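PDB 7BTX: MDM10 isoform 1 from Saccharomyces cerevisiae, which serves in the ERMES complex that tethers the endoplasmic reticulum to mitochondria, and takes part in late assembly of the TOM complex of the mitochondrial outer membrane. Local coordinates for residues P40-S48 with N57-S65; R423-W431 with S441-T449. All coordinates share one frame; numbering follows the deposited sequence.

Contact 1 of 2, residues P40-S48 with N57-S65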
loop_
_atom_site.group_PDB
_atom_site.type_symbol
_atom_site.label_atom_id
_atom_site.label_comp_id
_atom_site.label_asym_id
_atom_site.label_seq_id
_atom_site.Cartn_x
_atom_site.Cartn_y
_atom_site.Cartn_z
ATOM N N PRO D 40 -5.882 16.604 -14.126
ATOM C CA PRO D 40 -5.291 15.377 -13.589
ATOM C C PRO D 40 -4.152 15.687 -12.633
ATOM O O PRO D 40 -3.458 16.695 -12.765
ATOM C CB PRO D 40 -4.786 14.653 -14.841
ATOM C CG PRO D 40 -5.516 15.273 -15.969
ATOM C CD PRO D 40 -5.727 16.687 -15.586
ATOM N N SER D 41 -3.967 14.806 -11.652
ATOM C CA SER D 41 -2.998 15.036 -10.589
ATOM C C SER D 41 -1.812 14.080 -10.662
ATOM O O SER D 41 -0.878 14.188 -9.864
ATOM C CB SER D 41 -3.672 14.937 -9.225
ATOM O OG SER D 41 -4.256 13.661 -9.045
ATOM N N ALA D 42 -1.827 13.157 -11.620
ATOM C CA ALA D 42 -0.763 12.177 -11.798
ATOM C C ALA D 42 -0.888 11.611 -13.202
ATOM O O ALA D 42 -1.851 11.896 -13.916
ATOM C CB ALA D 42 -0.838 11.051 -10.773
ATOM N N ILE D 43 0.094 10.799 -13.590
ATOM C CA ILE D 43 0.002 10.078 -14.855
ATOM C C ILE D 43 -0.979 8.930 -14.693
ATOM O O ILE D 43 -0.851 8.114 -13.775
ATOM C CB ILE D 43 1.379 9.572 -15.300
ATOM C CG1 ILE D 43 2.441 10.643 -15.070
ATOM C CG2 ILE D 43 1.339 9.155 -16.754
ATOM C CD1 ILE D 43 2.288 11.853 -15.950
ATOM N N HIS D 44 -1.964 8.863 -15.582
ATOM C CA HIS D 44 -3.103 7.972 -15.406
ATOM C C HIS D 44 -3.415 7.311 -16.736
ATOM O O HIS D 44 -3.638 8.001 -17.731
ATOM C CB HIS D 44 -4.311 8.747 -14.880
ATOM C CG HIS D 44 -5.479 7.887 -14.524
ATOM N ND1 HIS D 44 -5.745 7.496 -13.230
ATOM C CD2 HIS D 44 -6.462 7.355 -15.287
ATOM C CE1 HIS D 44 -6.833 6.746 -13.214
ATOM N NE2 HIS D 44 -7.288 6.647 -14.449
ATOM N N LEU D 45 -3.424 5.983 -16.760
ATOM C CA LEU D 45 -3.729 5.227 -17.963
ATOM C C LEU D 45 -5.074 4.540 -17.798
ATOM O O LEU D 45 -5.494 4.238 -16.682
ATOM C CB LEU D 45 -2.651 4.185 -18.270
ATOM C CG LEU D 45 -1.320 4.635 -18.877
ATOM C CD1 LEU D 45 -0.358 5.201 -17.844
ATOM C CD2 LEU D 45 -0.674 3.498 -19.623
ATOM N N GLN D 46 -5.749 4.299 -18.918
ATOM C CA GLN D 46 -7.065 3.684 -18.884
ATOM C C GLN D 46 -7.337 3.004 -20.215
ATOM O O GLN D 46 -7.067 3.574 -21.268
ATOM C CB GLN D 46 -8.157 4.713 -18.577
ATOM C CG GLN D 46 -9.562 4.172 -18.700
ATOM C CD GLN D 46 -10.586 5.035 -18.033
ATOM O OE1 GLN D 46 -10.261 6.058 -17.439
ATOM N NE2 GLN D 46 -11.841 4.629 -18.123
ATOM N N ILE D 47 -7.854 1.784 -20.162
ATOM C CA ILE D 47 -8.288 1.070 -21.353
ATOM C C ILE D 47 -9.680 0.518 -21.087
ATOM O O ILE D 47 -9.940 -0.030 -20.013
ATOM C CB ILE D 47 -7.281 -0.032 -21.752
ATOM C CG1 ILE D 47 -7.851 -0.960 -22.829
ATOM C CG2 ILE D 47 -6.765 -0.770 -20.532
ATOM C CD1 ILE D 47 -6.812 -1.718 -23.585
ATOM N N SER D 48 -10.587 0.717 -22.039
ATOM C CA SER D 48 -11.964 0.275 -21.926
ATOM C C SER D 48 -12.311 -0.609 -23.113
ATOM O O SER D 48 -11.691 -0.530 -24.173
ATOM C CB SER D 48 -12.925 1.461 -21.848
ATOM O OG SER D 48 -14.268 1.020 -21.788
ATOM N N ASN D 57 -16.132 -3.552 -20.162
ATOM C CA ASN D 57 -15.052 -3.635 -19.198
ATOM C C ASN D 57 -14.183 -2.397 -19.259
ATOM O O ASN D 57 -13.846 -1.917 -20.341
ATOM C CB ASN D 57 -14.197 -4.873 -19.434
ATOM C CG ASN D 57 -14.677 -6.054 -18.656
ATOM O OD1 ASN D 57 -14.839 -5.973 -17.447
ATOM N ND2 ASN D 57 -14.946 -7.144 -19.338
ATOM N N SER D 58 -13.825 -1.891 -18.089
ATOM C CA SER D 58 -12.897 -0.788 -17.940
ATOM C C SER D 58 -11.746 -1.227 -17.052
ATOM O O SER D 58 -11.865 -2.175 -16.278
ATOM C CB SER D 58 -13.589 0.436 -17.340
ATOM O OG SER D 58 -12.674 1.493 -17.123
ATOM N N LEU D 59 -10.619 -0.539 -17.191
ATOM C CA LEU D 59 -9.457 -0.767 -16.343
ATOM C C LEU D 59 -8.627 0.497 -16.326
ATOM O O LEU D 59 -8.365 1.071 -17.380
ATOM C CB LEU D 59 -8.615 -1.936 -16.846
ATOM C CG LEU D 59 -7.370 -2.395 -16.090
ATOM C CD1 LEU D 59 -7.308 -3.835 -16.240
ATOM C CD2 LEU D 59 -6.086 -1.830 -16.653
ATOM N N ASP D 60 -8.194 0.909 -15.144
ATOM C CA ASP D 60 -7.315 2.054 -15.033
ATOM C C ASP D 60 -6.275 1.810 -13.958
ATOM O O ASP D 60 -6.519 1.105 -12.978
ATOM C CB ASP D 60 -8.086 3.338 -14.723
ATOM C CG ASP D 60 -9.106 3.153 -13.631
ATOM O OD1 ASP D 60 -9.451 1.995 -13.345
ATOM O OD2 ASP D 60 -9.556 4.160 -13.049
ATOM N N PHE D 61 -5.104 2.399 -14.162
ATOM C CA PHE D 61 -4.076 2.451 -13.138
ATOM C C PHE D 61 -3.328 3.759 -13.296
ATOM O O PHE D 61 -3.138 4.243 -14.413
ATOM C CB PHE D 61 -3.109 1.259 -13.212
ATOM C CG PHE D 61 -2.296 1.191 -14.472
ATOM C CD1 PHE D 61 -2.821 0.624 -15.622
ATOM C CD2 PHE D 61 -0.990 1.649 -14.494
ATOM C CE1 PHE D 61 -2.074 0.544 -16.777
ATOM C CE2 PHE D 61 -0.237 1.576 -15.645
ATOM C CZ PHE D 61 -0.778 1.018 -16.788
ATOM N N SER D 62 -2.916 4.328 -12.179
ATOM C CA SER D 62 -2.131 5.544 -12.173
ATOM C C SER D 62 -0.819 5.293 -11.448
ATOM O O SER D 62 -0.498 4.168 -11.067
ATOM C CB SER D 62 -2.909 6.687 -11.520
ATOM O OG SER D 62 -3.178 6.403 -10.163
ATOM N N THR D 63 -0.040 6.358 -11.279
ATOM C CA THR D 63 1.118 6.276 -10.399
ATOM C C THR D 63 0.682 6.281 -8.941
ATOM O O THR D 63 1.234 5.548 -8.115
ATOM C CB THR D 63 2.079 7.426 -10.680
ATOM O OG1 THR D 63 1.470 8.659 -10.289
ATOM C CG2 THR D 63 2.424 7.483 -12.156
ATOM N N ARG D 64 -0.319 7.094 -8.610
ATOM C CA ARG D 64 -0.822 7.188 -7.246
ATOM C C ARG D 64 -1.597 5.942 -6.845
ATOM O O ARG D 64 -1.502 5.486 -5.701
ATOM C CB ARG D 64 -1.718 8.417 -7.090
ATOM C CG ARG D 64 -1.014 9.739 -7.312
ATOM C CD ARG D 64 -0.270 10.208 -6.073
ATOM N NE ARG D 64 0.508 11.416 -6.335
ATOM C CZ ARG D 64 0.018 12.652 -6.297
ATOM N NH1 ARG D 64 0.809 13.684 -6.550
ATOM N NH2 ARG D 64 -1.258 12.860 -6.005
ATOM N N SER D 65 -2.359 5.383 -7.778
ATOM C CA SER D 65 -3.216 4.244 -7.475
ATOM C C SER D 65 -2.990 3.116 -8.472
ATOM O O SER D 65 -2.873 3.357 -9.676
ATOM C CB SER D 65 -4.684 4.664 -7.472
ATOM O OG SER D 65 -5.521 3.560 -7.191
#

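Contact 2 of 2, residues R423-W431 with S441-T449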
loop_
_atom_site.group_PDB
_atom_site.type_symbol
_atom_site.label_atom_id
_atom_site.label_comp_id
_atom_site.label_asym_id
_atom_site.label_seq_id
_atom_site.Cartn_x
_atom_site.Cartn_y
_atom_site.Cartn_z
ATOM N N ARG D 423 -10.207 35.030 -6.698
ATOM C CA ARG D 423 -10.224 34.865 -5.250
ATOM C C ARG D 423 -9.182 33.847 -4.811
ATOM O O ARG D 423 -8.478 34.054 -3.817
ATOM C CB ARG D 423 -11.624 34.453 -4.789
ATOM C CG ARG D 423 -11.728 34.003 -3.335
ATOM C CD ARG D 423 -11.359 35.115 -2.363
ATOM N NE ARG D 423 -12.264 36.257 -2.448
ATOM C CZ ARG D 423 -11.988 37.462 -1.961
ATOM N NH1 ARG D 423 -10.832 37.682 -1.353
ATOM N NH2 ARG D 423 -12.866 38.446 -2.080
ATOM N N ASP D 424 -9.054 32.752 -5.554
ATOM C CA ASP D 424 -8.031 31.754 -5.281
ATOM C C ASP D 424 -6.741 32.012 -6.044
ATOM O O ASP D 424 -5.713 31.416 -5.702
ATOM C CB ASP D 424 -8.562 30.361 -5.620
ATOM C CG ASP D 424 -9.710 29.943 -4.724
ATOM O OD1 ASP D 424 -9.444 29.467 -3.601
ATOM O OD2 ASP D 424 -10.878 30.092 -5.138
ATOM N N LYS D 425 -6.793 32.879 -7.061
ATOM C CA LYS D 425 -5.647 33.333 -7.855
ATOM C C LYS D 425 -4.924 32.162 -8.521
ATOM O O LYS D 425 -3.718 31.971 -8.375
ATOM C CB LYS D 425 -4.689 34.181 -7.009
ATOM C CG LYS D 425 -3.872 35.210 -7.797
ATOM C CD LYS D 425 -4.658 35.847 -8.935
ATOM C CE LYS D 425 -3.800 36.820 -9.721
ATOM N NZ LYS D 425 -4.407 37.161 -11.037
ATOM N N THR D 426 -5.693 31.373 -9.261
ATOM C CA THR D 426 -5.180 30.204 -9.949
ATOM C C THR D 426 -5.279 30.400 -11.452
ATOM O O THR D 426 -5.842 31.378 -11.942
ATOM C CB THR D 426 -5.935 28.935 -9.542
ATOM O OG1 THR D 426 -7.329 29.103 -9.811
ATOM C CG2 THR D 426 -5.742 28.649 -8.068
ATOM N N LEU D 427 -4.711 29.447 -12.184
ATOM C CA LEU D 427 -4.810 29.428 -13.638
ATOM C C LEU D 427 -4.709 27.967 -14.060
ATOM O O LEU D 427 -3.613 27.403 -14.091
ATOM C CB LEU D 427 -3.725 30.279 -14.282
ATOM C CG LEU D 427 -3.549 30.197 -15.799
ATOM C CD1 LEU D 427 -4.810 30.608 -16.510
ATOM C CD2 LEU D 427 -2.392 31.055 -16.253
ATOM N N LYS D 428 -5.849 27.356 -14.349
ATOM C CA LYS D 428 -5.861 25.984 -14.824
ATOM C C LYS D 428 -5.728 25.960 -16.335
ATOM O O LYS D 428 -6.396 26.713 -17.040
ATOM C CB LYS D 428 -7.149 25.283 -14.404
ATOM C CG LYS D 428 -7.304 25.127 -12.914
ATOM C CD LYS D 428 -8.747 25.254 -12.496
ATOM C CE LYS D 428 -9.583 24.121 -13.043
ATOM N NZ LYS D 428 -10.998 24.235 -12.611
ATOM N N LEU D 429 -4.852 25.100 -16.829
ATOM C CA LEU D 429 -4.729 24.844 -18.253
ATOM C C LEU D 429 -4.988 23.369 -18.499
ATOM O O LEU D 429 -4.690 22.530 -17.652
ATOM C CB LEU D 429 -3.346 25.218 -18.785
ATOM C CG LEU D 429 -2.884 26.665 -18.656
ATOM C CD1 LEU D 429 -1.967 26.836 -17.463
ATOM C CD2 LEU D 429 -2.184 27.087 -19.927
ATOM N N LEU D 430 -5.544 23.054 -19.662
ATOM C CA LEU D 430 -5.868 21.673 -19.976
ATOM C C LEU D 430 -5.881 21.493 -21.480
ATOM O O LEU D 430 -6.563 22.235 -22.185
ATOM C CB LEU D 430 -7.226 21.274 -19.394
ATOM C CG LEU D 430 -7.640 19.811 -19.556
ATOM C CD1 LEU D 430 -6.903 18.926 -18.582
ATOM C CD2 LEU D 430 -9.126 19.659 -19.378
ATOM N N TRP D 431 -5.132 20.515 -21.962
ATOM C CA TRP D 431 -5.191 20.101 -23.352
ATOM C C TRP D 431 -5.818 18.718 -23.421
ATOM O O TRP D 431 -5.593 17.886 -22.543
ATOM C CB TRP D 431 -3.802 20.090 -23.987
ATOM C CG TRP D 431 -3.806 19.606 -25.385
ATOM C CD1 TRP D 431 -4.265 20.270 -26.472
ATOM C CD2 TRP D 431 -3.343 18.339 -25.853
ATOM N NE1 TRP D 431 -4.115 19.502 -27.597
ATOM C CE2 TRP D 431 -3.550 18.307 -27.241
ATOM C CE3 TRP D 431 -2.773 17.227 -25.232
ATOM C CZ2 TRP D 431 -3.207 17.211 -28.017
ATOM C CZ3 TRP D 431 -2.436 16.143 -26.003
ATOM C CH2 TRP D 431 -2.653 16.140 -27.380
ATOM N N SER D 441 -4.833 13.586 -22.378
ATOM C CA SER D 441 -5.357 14.741 -21.644
ATOM C C SER D 441 -4.290 15.263 -20.684
ATOM O O SER D 441 -4.218 14.835 -19.532
ATOM C CB SER D 441 -6.631 14.364 -20.904
ATOM O OG SER D 441 -7.089 15.428 -20.098
ATOM N N ALA D 442 -3.495 16.220 -21.149
ATOM C CA ALA D 442 -2.479 16.860 -20.327
ATOM C C ALA D 442 -3.033 18.146 -19.733
ATOM O O ALA D 442 -3.739 18.894 -20.411
ATOM C CB ALA D 442 -1.228 17.165 -21.145
ATOM N N GLY D 443 -2.711 18.404 -18.472
ATOM C CA GLY D 443 -3.224 19.592 -17.826
ATOM C C GLY D 443 -2.492 20.000 -16.569
ATOM O O GLY D 443 -2.083 19.147 -15.781
ATOM N N THR D 444 -2.330 21.302 -16.357
ATOM C CA THR D 444 -1.629 21.828 -15.198
ATOM C C THR D 444 -2.447 22.926 -14.539
ATOM O O THR D 444 -3.428 23.424 -15.091
ATOM C CB THR D 444 -0.247 22.374 -15.571
ATOM O OG1 THR D 444 0.437 22.783 -14.383
ATOM C CG2 THR D 444 -0.377 23.556 -16.498
ATOM N N GLU D 445 -2.021 23.297 -13.338
ATOM C CA GLU D 445 -2.605 24.396 -12.590
ATOM C C GLU D 445 -1.473 25.244 -12.033
ATOM O O GLU D 445 -0.438 24.714 -11.631
ATOM C CB GLU D 445 -3.497 23.885 -11.459
ATOM C CG GLU D 445 -4.283 24.966 -10.755
ATOM C CD GLU D 445 -5.128 24.434 -9.622
ATOM O OE1 GLU D 445 -4.953 23.258 -9.254
ATOM O OE2 GLU D 445 -5.971 25.189 -9.100
ATOM N N LEU D 446 -1.645 26.557 -12.040
ATOM C CA LEU D 446 -0.652 27.458 -11.484
ATOM C C LEU D 446 -1.278 28.242 -10.343
ATOM O O LEU D 446 -2.496 28.366 -10.254
ATOM C CB LEU D 446 -0.106 28.406 -12.554
ATOM C CG LEU D 446 0.277 27.754 -13.882
ATOM C CD1 LEU D 446 0.753 28.790 -14.869
ATOM C CD2 LEU D 446 1.344 26.715 -13.677
ATOM N N VAL D 447 -0.438 28.741 -9.441
ATOM C CA VAL D 447 -0.871 29.602 -8.347
ATOM C C VAL D 447 0.035 30.822 -8.340
ATOM O O VAL D 447 1.257 30.688 -8.225
ATOM C CB VAL D 447 -0.832 28.883 -6.986
ATOM C CG1 VAL D 447 -1.073 29.866 -5.869
ATOM C CG2 VAL D 447 -1.869 27.784 -6.931
ATOM N N PHE D 448 -0.557 32.007 -8.455
ATOM C CA PHE D 448 0.179 33.199 -8.846
ATOM C C PHE D 448 0.660 34.048 -7.680
ATOM O O PHE D 448 1.167 35.149 -7.911
ATOM C CB PHE D 448 -0.676 34.050 -9.781
ATOM C CG PHE D 448 -0.467 33.740 -11.227
ATOM C CD1 PHE D 448 0.513 34.390 -11.954
ATOM C CD2 PHE D 448 -1.237 32.781 -11.856
ATOM C CE1 PHE D 448 0.709 34.101 -13.290
ATOM C CE2 PHE D 448 -1.044 32.486 -13.188
ATOM C CZ PHE D 448 -0.068 33.146 -13.906
ATOM N N THR D 449 0.531 33.577 -6.446
ATOM C CA THR D 449 1.125 34.289 -5.317
ATOM C C THR D 449 1.499 33.315 -4.204
ATOM O O THR D 449 2.680 33.086 -3.940
ATOM C CB THR D 449 0.178 35.377 -4.757
ATOM O OG1 THR D 449 0.162 36.501 -5.647
ATOM C CG2 THR D 449 0.639 35.843 -3.384
#

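Contact 1 of 2, residues P40-S48 with N57-S65
Leu45 and Phe61 sit opposite each other in the first beta hairpin of a mitochondrial outer-membrane barrel, a hydrogen-bonded antiparallel pair whose side chains lie side by side and point the same way. Phe61 holds CG in the position between its backbone N and carbonyl carbon (chi1 64°), which swings the ring over toward the neighbouring strand. Leu45 CB lies above one face of that ring, 4.2 Å from its centroid, in a CH-pi contact, while Leu45 CD2 reaches Phe61 CZ at 3.8 Å. The backbone bonds of this pair run both ways, Leu45 N to Phe61 O at 2.9 Å being the straighter (167° at the hydrogen). Further along the same face, the side chains of Ile47 and Leu59 cross, CG2 meeting CD2 at 4.1 Å, making an apolar surface probably turned to the membrane; part of another protein chain packs on Ile47 and Leu59.

The other face is polar, with His44, Gln46 and Ser48 set against Ser62, Asp60 and Ser58. The imidazole of His44 reaches over toward the partner strand: ND1 approaches Ser62 CB, NE2 comes to 3.4 Å from Asp60 CB, and Asp60 OD2 lies at the ring edge, the carboxylate plane turned 69° from that of the ring. Without the imidazole, as with an alanine here, the CB atoms of Ser62 and Asp60 would probably lose their cover and the carboxylate be freer to turn. Gln46 and Ser48 bond through their backbones to Tyr491 of the last strand. Where the pairing runs out, Thr63 N still donates to Ile43 O at 3.2 Å, and Ser62 OG accepts from Ser65 N at 2.7 Å in an ST motif.

Contact 2 of 2, residues R423-W431 with S441-T449
Leu427 meets the rim of the Phe448 ring: its CB approaches CE2 in the ring plane at 3.6 Å, and CD2 lies against the same edge. Leu427 CD2 also touches Leu446 CD1, which in turn reaches Leu429 CD1 at 4.2 Å. Beside it, Leu429 and Thr444 run alongside each other, CD1 against the methyl CG2. That methyl faces the leucine because Thr444 OG1 is anti to the backbone N (chi1 -176°). At the open end of the hairpin, away from its connecting loop, Lys425 CG rests on Phe448 CB, and Phe448 N donates to Lys425 O at 3.2 Å.

On the opposite face, the aliphatic parts of Lys428 and Glu445 lie side by side, CG to CG 3.7 Å. From there the extended glutamate carries OE2 across to the methyl CG2 of Thr426, while Leu430 CD1 packs on Gly443 CA.

All this is borne on an antiparallel hairpin of the outer-membrane barrel, its strand axes 171° apart. Leu427 and Leu446 exchange backbone bonds in both directions, as do Leu429 and Thr444; Leu429 N to Thr444 O is the straightest of these four, 167° at the hydrogen.

The amine of Lys428 finds its partners farther out: NZ turns away from the glutamate, staying 6.2 Å from Glu445 OE2, and hydrogen-bonds to the carbonyl oxygens of Leu35 and Phe37, with a cation-pi contact to the Phe37 ring. Leu430 touches the same phenylalanine, so residues 35-37 of the N-terminal segment lie against this face. Strand 413-420 pairs with Lys428 and Leu430 through Ser419 and Lys417, and beyond the second strand Gly443 and Val447 bond to the backbones of Gly486 and Phe481.

From the N terminus, the chain passes helix 5-16 and residues 35-37 before contact 1 closes the short loop 49-54 between strands 44-48 and 55-62. Most of the barrel wall follows before contact 2 closes residues 432-440 near the other end of the chain. The two are in series, neither nested nor crossed, with centres about 21 Å apart. They meet directly at Pro40, whose CG lies 3.8 Å from Ser441 O and whose CD packs on Leu430 CD1. The C-terminal segment joins them, pairing first with 441-449 and then, parallel, with 40-48; a parallel first and last strand at the seam fits the mitochondrial porin-like barrel.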